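Local structure of PPC domain-containing protein (Pyrococcus horikoshii, 2DT4) at residues T24-F29 / I116-L121; E85-A90 / I126-T131. The protein is of unknown function but belongs to the plant- and prokaryote-conserved (PPC) family, whose plant members carry this domain beside AT-hook DNA-binding motifs. All blocks are in the same frame, centred on the assembly; numbering follows the deposited sequence.

Contact 1. Residues T24-F29 / I116-L121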
ATOM      1  N   THR A  24      10.702   8.814  13.109  1.00  9.98           N
ATOM      2  CA  THR A  24      11.523   8.665  14.297  1.00 10.08           C
ATOM      3  C   THR A  24      11.102   7.457  15.084  1.00 10.00           C
ATOM      4  O   THR A  24      11.939   6.648  15.464  1.00 10.10           O
ATOM      5  CB  THR A  24      11.449   9.947  15.125  1.00  9.89           C
ATOM      6  OG1 THR A  24      11.987  11.027  14.352  1.00 11.90           O
ATOM      7  CG2 THR A  24      12.349   9.852  16.362  1.00 11.62           C
ATOM      8  N   TYR A  25       9.803   7.283  15.303  1.00  9.64           N
ATOM      9  CA  TYR A  25       9.326   6.152  16.081  1.00  9.21           C
ATOM     10  C   TYR A  25       9.681   4.837  15.390  1.00  8.85           C
ATOM     11  O   TYR A  25      10.148   3.913  16.016  1.00  9.48           O
ATOM     12  CB  TYR A  25       7.806   6.234  16.292  1.00  8.72           C
ATOM     13  CG  TYR A  25       7.203   5.042  16.989  1.00 10.16           C
ATOM     14  CD1 TYR A  25       6.925   5.060  18.352  1.00 11.34           C
ATOM     15  CD2 TYR A  25       6.927   3.879  16.291  1.00 10.49           C
ATOM     16  CE1 TYR A  25       6.370   3.963  18.978  1.00 10.28           C
ATOM     17  CE2 TYR A  25       6.378   2.783  16.910  1.00 11.98           C
ATOM     18  CZ  TYR A  25       6.105   2.834  18.245  1.00 12.56           C
ATOM     19  OH  TYR A  25       5.531   1.755  18.845  1.00 13.78           O
ATOM     20  N   ILE A  26       9.484   4.764  14.078  1.00  8.36           N
ATOM     21  CA  ILE A  26       9.709   3.505  13.393  1.00  8.86           C
ATOM     22  C   ILE A  26      11.207   3.179  13.497  1.00  9.16           C
ATOM     23  O   ILE A  26      11.551   2.037  13.755  1.00  8.88           O
ATOM     24  CB  ILE A  26       9.194   3.512  11.916  1.00  9.03           C
ATOM     25  CG1 ILE A  26       7.665   3.613  11.888  1.00  8.72           C
ATOM     26  CG2 ILE A  26       9.658   2.235  11.194  1.00 11.26           C
ATOM     27  CD1 ILE A  26       7.130   3.990  10.571  1.00 10.20           C
ATOM     28  N   LYS A  27      12.080   4.178  13.333  1.00  9.60           N
ATOM     29  CA  LYS A  27      13.526   3.992  13.503  1.00  9.20           C
ATOM     30  C   LYS A  27      13.873   3.474  14.901  1.00  8.66           C
ATOM     31  O   LYS A  27      14.608   2.480  15.052  1.00  9.27           O
ATOM     32  CB  LYS A  27      14.277   5.287  13.221  1.00 10.16           C
ATOM     33  CG  LYS A  27      15.777   5.170  13.505  1.00 11.16           C
ATOM     34  CD  LYS A  27      16.564   6.422  13.086  1.00 17.68           C
ATOM     35  CE  LYS A  27      18.018   6.251  13.437  1.00 22.16           C
ATOM     36  NZ  LYS A  27      19.026   7.128  12.733  1.00 27.36           N
ATOM     37  N   ASN A  28      13.320   4.125  15.926  1.00  8.98           N
ATOM     38  CA  ASN A  28      13.599   3.738  17.303  1.00  9.18           C
ATOM     39  C   ASN A  28      13.062   2.337  17.640  1.00  9.18           C
ATOM     40  O   ASN A  28      13.677   1.571  18.409  1.00  9.81           O
ATOM     41  CB  ASN A  28      13.016   4.802  18.249  1.00  9.77           C
ATOM     42  CG  ASN A  28      13.877   6.081  18.273  1.00 10.20           C
ATOM     43  OD1 ASN A  28      15.080   6.028  17.948  1.00 13.49           O
ATOM     44  ND2 ASN A  28      13.279   7.213  18.649  1.00 11.05           N
ATOM     45  N   PHE A  29      11.888   2.029  17.101  1.00  9.02           N
ATOM     46  CA  PHE A  29      11.320   0.685  17.202  1.00  9.32           C
ATOM     47  C   PHE A  29      12.345  -0.346  16.632  1.00  8.80           C
ATOM     48  O   PHE A  29      12.650  -1.359  17.285  1.00  8.73           O
ATOM     49  CB  PHE A  29       9.961   0.618  16.509  1.00  9.23           C
ATOM     50  CG  PHE A  29       9.429  -0.765  16.344  1.00 12.36           C
ATOM     51  CD1 PHE A  29       9.735  -1.471  15.195  1.00 14.16           C
ATOM     52  CD2 PHE A  29       8.614  -1.359  17.292  1.00 17.92           C
ATOM     53  CE1 PHE A  29       9.241  -2.730  14.998  1.00 15.75           C
ATOM     54  CE2 PHE A  29       8.147  -2.650  17.078  1.00 17.19           C
ATOM     55  CZ  PHE A  29       8.514  -3.318  15.933  1.00 13.04           C
ATOM     56  N   ILE A 116       0.495   0.839  12.003  1.00  7.74           N
ATOM     57  CA  ILE A 116       1.590   0.373  11.160  1.00  8.03           C
ATOM     58  C   ILE A 116       1.809  -1.154  11.186  1.00  8.50           C
ATOM     59  O   ILE A 116       1.830  -1.785  12.277  1.00  7.64           O
ATOM     60  CB  ILE A 116       2.882   1.076  11.674  1.00  9.21           C
ATOM     61  CG1 ILE A 116       2.771   2.620  11.689  1.00  9.78           C
ATOM     62  CG2 ILE A 116       4.087   0.613  10.882  1.00 11.00           C
ATOM     63  CD1 ILE A 116       2.325   3.295  10.412  1.00 10.01           C
ATOM     64  N   PHE A 117       2.051  -1.675   9.985  1.00  8.35           N
ATOM     65  CA  PHE A 117       2.401  -3.064   9.743  1.00  8.16           C
ATOM     66  C   PHE A 117       3.874  -3.064   9.343  1.00  7.48           C
ATOM     67  O   PHE A 117       4.284  -2.288   8.480  1.00  6.64           O
ATOM     68  CB  PHE A 117       1.577  -3.712   8.628  1.00  8.52           C
ATOM     69  CG  PHE A 117       2.049  -5.083   8.256  1.00  8.70           C
ATOM     70  CD1 PHE A 117       2.746  -5.305   7.088  1.00 11.85           C
ATOM     71  CD2 PHE A 117       1.808  -6.160   9.104  1.00  8.40           C
ATOM     72  CE1 PHE A 117       3.192  -6.599   6.747  1.00 11.61           C
ATOM     73  CE2 PHE A 117       2.249  -7.444   8.758  1.00  9.01           C
ATOM     74  CZ  PHE A 117       2.923  -7.652   7.587  1.00 11.35           C
ATOM     75  N   LEU A 118       4.653  -3.936   9.975  1.00  7.66           N
ATOM     76  CA  LEU A 118       6.085  -4.004   9.718  1.00  7.64           C
ATOM     77  C   LEU A 118       6.516  -5.448   9.595  1.00  7.78           C
ATOM     78  O   LEU A 118       6.221  -6.258  10.479  1.00  8.84           O
ATOM     79  CB  LEU A 118       6.851  -3.298  10.820  1.00  8.58           C
ATOM     80  CG  LEU A 118       8.332  -3.150  10.548  1.00 10.70           C
ATOM     81  CD1 LEU A 118       8.856  -1.919  11.255  1.00 13.76           C
ATOM     82  CD2 LEU A 118       9.160  -4.371  10.977  1.00 12.02           C
ATOM     83  N   GLN A 119       7.176  -5.791   8.485  1.00  7.30           N
ATOM     84  CA  GLN A 119       7.627  -7.152   8.226  1.00  7.47           C
ATOM     85  C   GLN A 119       9.134  -7.124   8.052  1.00  8.60           C
ATOM     86  O   GLN A 119       9.655  -6.611   7.046  1.00  8.12           O
ATOM     87  CB  GLN A 119       6.939  -7.750   6.976  1.00  7.75           C
ATOM     88  CG  GLN A 119       7.490  -9.110   6.551  1.00  7.69           C
ATOM     89  CD  GLN A 119       7.267 -10.144   7.654  1.00  7.78           C
ATOM     90  OE1 GLN A 119       8.245 -10.660   8.256  1.00 11.37           O
ATOM     91  NE2 GLN A 119       6.023 -10.412   7.957  1.00  6.06           N
ATOM     92  N   GLU A 120       9.819  -7.751   9.005  1.00  8.10           N
ATOM     93  CA  GLU A 120      11.265  -7.850   8.941  1.00  8.19           C
ATOM     94  C   GLU A 120      11.652  -8.841   7.859  1.00  8.62           C
ATOM     95  O   GLU A 120      10.955  -9.831   7.668  1.00  8.94           O
ATOM     96  CB  GLU A 120      11.800  -8.348  10.297  1.00  8.22           C
ATOM     97  CG  GLU A 120      13.283  -8.598  10.339  1.00  9.47           C
ATOM     98  CD  GLU A 120      13.751  -9.171  11.646  1.00  9.64           C
ATOM     99  OE1 GLU A 120      14.876  -8.792  12.053  1.00 10.06           O
ATOM    100  OE2 GLU A 120      13.022  -9.995  12.250  1.00  9.86           O
ATOM    101  N   LEU A 121      12.751  -8.554   7.163  1.00  9.30           N
ATOM    102  CA  LEU A 121      13.332  -9.444   6.154  1.00  9.43           C
ATOM    103  C   LEU A 121      14.766  -9.786   6.539  1.00 10.61           C
ATOM    104  O   LEU A 121      15.494  -8.919   7.045  1.00 12.23           O
ATOM    105  CB  LEU A 121      13.348  -8.725   4.815  1.00  9.72           C
ATOM    106  CG  LEU A 121      11.981  -8.314   4.259  1.00  8.90           C
ATOM    107  CD1 LEU A 121      12.147  -7.640   2.909  1.00 11.66           C
ATOM    108  CD2 LEU A 121      10.955  -9.469   4.178  1.00 10.76           C
TER

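Contact 2. Residues E85-A90 / I126-T131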
ATOM      1  N   GLU A  85      23.044   2.196  10.771  1.00 16.14           N
ATOM      2  CA  GLU A  85      21.834   2.275  11.566  1.00 15.65           C
ATOM      3  C   GLU A  85      20.610   1.996  10.700  1.00 13.09           C
ATOM      4  O   GLU A  85      20.601   2.314   9.493  1.00 12.40           O
ATOM      5  CB  GLU A  85      21.688   3.678  12.159  1.00 16.15           C
ATOM      6  CG  GLU A  85      22.801   4.055  13.121  1.00 20.17           C
ATOM      7  CD  GLU A  85      22.746   3.294  14.430  1.00 24.55           C
ATOM      8  OE1 GLU A  85      23.755   3.336  15.172  1.00 30.53           O
ATOM      9  OE2 GLU A  85      21.714   2.662  14.742  1.00 27.34           O
ATOM     10  N   PRO A  86      19.550   1.459  11.292  1.00 12.50           N
ATOM     11  CA  PRO A  86      18.321   1.312  10.507  1.00 11.13           C
ATOM     12  C   PRO A  86      17.818   2.677  10.086  1.00 10.53           C
ATOM     13  O   PRO A  86      17.804   3.627  10.893  1.00 11.10           O
ATOM     14  CB  PRO A  86      17.342   0.623  11.477  1.00 11.67           C
ATOM     15  CG  PRO A  86      17.861   0.877  12.801  1.00 12.16           C
ATOM     16  CD  PRO A  86      19.374   0.957  12.655  1.00 12.19           C
ATOM     17  N   PHE A  87      17.378   2.769   8.833  1.00  8.73           N
ATOM     18  CA  PHE A  87      16.963   4.002   8.196  1.00  8.83           C
ATOM     19  C   PHE A  87      15.604   3.777   7.498  1.00  9.46           C
ATOM     20  O   PHE A  87      15.411   2.804   6.761  1.00 10.01           O
ATOM     21  CB  PHE A  87      18.003   4.455   7.169  1.00  9.58           C
ATOM     22  CG  PHE A  87      17.652   5.716   6.475  1.00 10.50           C
ATOM     23  CD1 PHE A  87      18.003   6.915   7.028  1.00 14.15           C
ATOM     24  CD2 PHE A  87      16.973   5.713   5.262  1.00 10.17           C
ATOM     25  CE1 PHE A  87      17.693   8.114   6.385  1.00 14.40           C
ATOM     26  CE2 PHE A  87      16.638   6.899   4.635  1.00 13.74           C
ATOM     27  CZ  PHE A  87      17.032   8.104   5.211  1.00 13.64           C
ATOM     28  N   VAL A  88      14.670   4.679   7.772  1.00  9.79           N
ATOM     29  CA  VAL A  88      13.286   4.552   7.325  1.00 10.27           C
ATOM     30  C   VAL A  88      13.048   5.452   6.112  1.00 11.07           C
ATOM     31  O   VAL A  88      13.328   6.653   6.145  1.00 13.30           O
ATOM     32  CB  VAL A  88      12.304   4.895   8.451  1.00 10.48           C
ATOM     33  CG1 VAL A  88      10.884   4.476   8.046  1.00 12.24           C
ATOM     34  CG2 VAL A  88      12.720   4.213   9.749  1.00 11.58           C
ATOM     35  N   HIS A  89      12.559   4.854   5.024  1.00 10.46           N
ATOM     36  CA  HIS A  89      12.226   5.591   3.805  1.00 10.27           C
ATOM     37  C   HIS A  89      10.798   5.264   3.471  1.00 10.35           C
ATOM     38  O   HIS A  89      10.466   4.104   3.258  1.00 11.11           O
ATOM     39  CB  HIS A  89      13.152   5.236   2.656  1.00 11.08           C
ATOM     40  CG  HIS A  89      12.957   6.079   1.441  1.00 15.29           C
ATOM     41  ND1 HIS A  89      12.700   7.435   1.520  1.00 20.25           N
ATOM     42  CD2 HIS A  89      12.938   5.765   0.121  1.00 17.05           C
ATOM     43  CE1 HIS A  89      12.562   7.921   0.295  1.00 20.15           C
ATOM     44  NE2 HIS A  89      12.714   6.933  -0.566  1.00 19.15           N
ATOM     45  N   ALA A  90       9.944   6.278   3.445  1.00  9.66           N
ATOM     46  CA  ALA A  90       8.537   6.061   3.121  1.00  8.74           C
ATOM     47  C   ALA A  90       7.919   7.188   2.324  1.00  8.47           C
ATOM     48  O   ALA A  90       8.362   8.324   2.384  1.00  9.67           O
ATOM     49  CB  ALA A  90       7.729   5.847   4.378  1.00  9.48           C
ATOM     50  N   ILE A 126      21.591  -5.284   2.187  1.00 11.89           N
ATOM     51  CA  ILE A 126      20.768  -4.390   1.381  1.00 11.86           C
ATOM     52  C   ILE A 126      20.919  -3.026   2.050  1.00 12.07           C
ATOM     53  O   ILE A 126      20.261  -2.706   3.024  1.00 13.76           O
ATOM     54  CB  ILE A 126      19.290  -4.863   1.197  1.00 11.25           C
ATOM     55  CG1 ILE A 126      18.509  -3.937   0.275  1.00 11.81           C
ATOM     56  CG2 ILE A 126      18.577  -5.046   2.511  1.00 12.15           C
ATOM     57  CD1 ILE A 126      17.144  -4.490  -0.083  1.00  9.99           C
ATOM     58  N   GLU A 127      21.934  -2.299   1.620  1.00 11.54           N
ATOM     59  CA  GLU A 127      22.324  -1.061   2.298  1.00 11.44           C
ATOM     60  C   GLU A 127      22.232   0.186   1.420  1.00 10.78           C
ATOM     61  O   GLU A 127      22.597   0.133   0.220  1.00 10.80           O
ATOM     62  CB  GLU A 127      23.786  -1.299   2.712  1.00 13.04           C
ATOM     63  CG  GLU A 127      24.426  -0.184   3.518  1.00 15.59           C
ATOM     64  CD  GLU A 127      25.780  -0.578   4.100  1.00 18.00           C
ATOM     65  OE1 GLU A 127      26.228  -1.765   3.954  1.00 19.15           O
ATOM     66  OE2 GLU A 127      26.392   0.333   4.702  1.00 21.08           O
ATOM     67  N   ARG A 128      21.750   1.290   2.003  1.00 10.73           N
ATOM     68  CA  ARG A 128      21.681   2.558   1.291  1.00 10.63           C
ATOM     69  C   ARG A 128      23.040   3.232   1.312  1.00 12.09           C
ATOM     70  O   ARG A 128      23.599   3.482   2.381  1.00 12.79           O
ATOM     71  CB  ARG A 128      20.674   3.504   1.900  1.00 11.36           C
ATOM     72  CG  ARG A 128      19.242   3.088   1.763  1.00  9.90           C
ATOM     73  CD  ARG A 128      18.248   4.143   2.205  1.00 11.46           C
ATOM     74  NE  ARG A 128      16.886   3.638   2.022  1.00  9.24           N
ATOM     75  CZ  ARG A 128      16.256   3.561   0.850  1.00 11.65           C
ATOM     76  NH1 ARG A 128      15.044   3.013   0.808  1.00 11.21           N
ATOM     77  NH2 ARG A 128      16.789   4.008  -0.271  1.00 10.80           N
ATOM     78  N   LYS A 129      23.577   3.485   0.136  1.00 10.94           N
ATOM     79  CA  LYS A 129      24.859   4.176   0.009  1.00 12.33           C
ATOM     80  C   LYS A 129      24.713   5.334  -0.933  1.00 12.35           C
ATOM     81  O   LYS A 129      23.845   5.336  -1.814  1.00 12.11           O
ATOM     82  CB  LYS A 129      25.951   3.223  -0.465  1.00 11.35           C
ATOM     83  CG  LYS A 129      26.211   2.063   0.481  1.00 12.44           C
ATOM     84  CD  LYS A 129      27.305   1.135   0.019  1.00 13.80           C
ATOM     85  CE  LYS A 129      27.421  -0.105   0.886  1.00 16.01           C
ATOM     86  NZ  LYS A 129      28.144  -1.248   0.237  1.00 16.94           N
ATOM     87  N   PRO A 130      25.564   6.340  -0.795  1.00 13.76           N
ATOM     88  CA  PRO A 130      25.497   7.493  -1.702  1.00 15.18           C
ATOM     89  C   PRO A 130      25.598   7.148  -3.177  1.00 16.00           C
ATOM     90  O   PRO A 130      26.290   6.194  -3.566  1.00 15.55           O
ATOM     91  CB  PRO A 130      26.712   8.328  -1.277  1.00 15.67           C
ATOM     92  CG  PRO A 130      26.941   7.944   0.132  1.00 14.80           C
ATOM     93  CD  PRO A 130      26.654   6.490   0.197  1.00 14.05           C
ATOM     94  N   THR A 131      24.918   7.954  -3.994  1.00 17.05           N
ATOM     95  CA  THR A 131      24.945   7.789  -5.445  1.00 17.97           C
ATOM     96  C   THR A 131      25.101   9.173  -6.083  1.00 18.51           C
ATOM     97  O   THR A 131      24.946  10.194  -5.446  1.00 18.90           O
ATOM     98  CB  THR A 131      23.676   7.099  -6.026  1.00 18.35           C
ATOM     99  OG1 THR A 131      22.551   7.968  -5.857  1.00 16.96           O
ATOM    100  CG2 THR A 131      23.341   5.819  -5.273  1.00 18.75           C
TER
HETATM  101  O   HOH W   1      15.221   2.295   4.039  1.00  7.63           O

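Contact 1. Residues T24-F29 / I116-L121
Helix 22-33 of the PPC domain packs here against the middle of strand 114-123, and the pairing rests on Ile-26 and Phe-29 meeting Leu-118. On the strand side the close touches come from one methyl, while Ile-116 adds looser cover. CD1 of Leu-118 lies 3.8 Å from CE1 of Phe-29, and the neighbouring ring atom CD1 of Phe-29 is 4.1 Å from that same methyl, which comes to the ring at a slant. The phenyl group and the leucine run past each other in opposite directions. CG of Phe-29 stands anti to the backbone N (chi1 169°), which sets the ring beside the leucine methyl. Ile-26, one turn back, adds its branch methyl: CG2 sits 4.2 Å from CD1 of Leu-118, a looser touch, leaving that methyl shared between two helix side chains.

Helix 22-33 lies on one side of the large mixed sheet, and three further strands form a smaller antiparallel one. Strand 114-123 runs between strands 5-16 and 38-46, antiparallel to both, and its residues alternate: Ile-116 and Leu-118 direct their side chains to the helix, while Phe-117 turns to the other side and packs on Ile-39 of the second subunit. Even at Ile-26 and Ile-116, where the two backbones come nearest, their CA atoms stay 9.0 Å apart, so side chains alone fill the layer. All three touching residues are buried, and no hydrogen bond joins the two segments. Around them the apolar layer continues: the Phe-29 ring meets Tyr-12 edge-to-face and also meets the ring of Phe-14, and Ile-35 touches both Phe-29 and Leu-118. On the helix itself, the OH of Tyr-25 hydrogen-bonds to the carbonyl O of Leu-141 of the second subunit.

Contact 2. Residues E85-A90 / I126-T131
Arg-128 reaches across to strand 85-95 and lays its side chain against Phe-87 and His-89, two residues whose side chains leave the same side of the strand. Its chain is fully extended from CG to NE. CD of Arg-128 rests 3.7 Å from CD2 of Phe-87, and the two side chains cross at about a right angle. Farther out, NH1 of Arg-128 comes within 3.5 Å of CB of His-89. The histidine covers one face of the guanidinium, yet the two flat groups are steeply turned, their planes 75° apart. NE2 of His-89 hydrogen-bonds a glycerol, probably from the crystallisation liquor, and its ring meets those of His-91 and His-105, consistent with a pocket.

Water 1 lies in the guanidinium plane, accepts from NE of Arg-128 at 2.9 Å and is 2.8 Å from the carbonyl O of Phe-87, to which it can donate. Beyond these segments NH1 bonds to OD1 of Asn-78 and forms a salt bridge with Glu-115 of the third subunit, while NH2 is held by the carbonyl O of Ala-136. A leucine in place of Arg-128 would probably leave Glu-115 of the third subunit without this charge partner and water 1 without its NE donor. With bonds at all three nitrogens the guanidinium is fixed in rotation, its charge probably balanced by that glutamate across the subunit boundary.

How the contacts relate
From the N terminus the chain runs through strand 5-16 into helix 22-33, where contact 1 begins; it stays open until strand 114-123 returns, closing a loop of 86 residues made mostly of strand. Inside that loop lies 85-90, whose partner 126-131 comes only after strand 114-123, so contact 2 closes a shorter loop of 35 residues, largely strand, and the two contacts cross rather than nest. Contact 1 ties the helix to the sheet, contact 2 strand 85-95 to the segment following strand 114-123. Their centres are 14 Å apart, and they meet directly: CG2 of Ile-26 lies 3.9 Å from CG2 of Val-88. Contact 1 borders mainly the second subunit, with Leu-121 reaching the third; contact 2 borders the third.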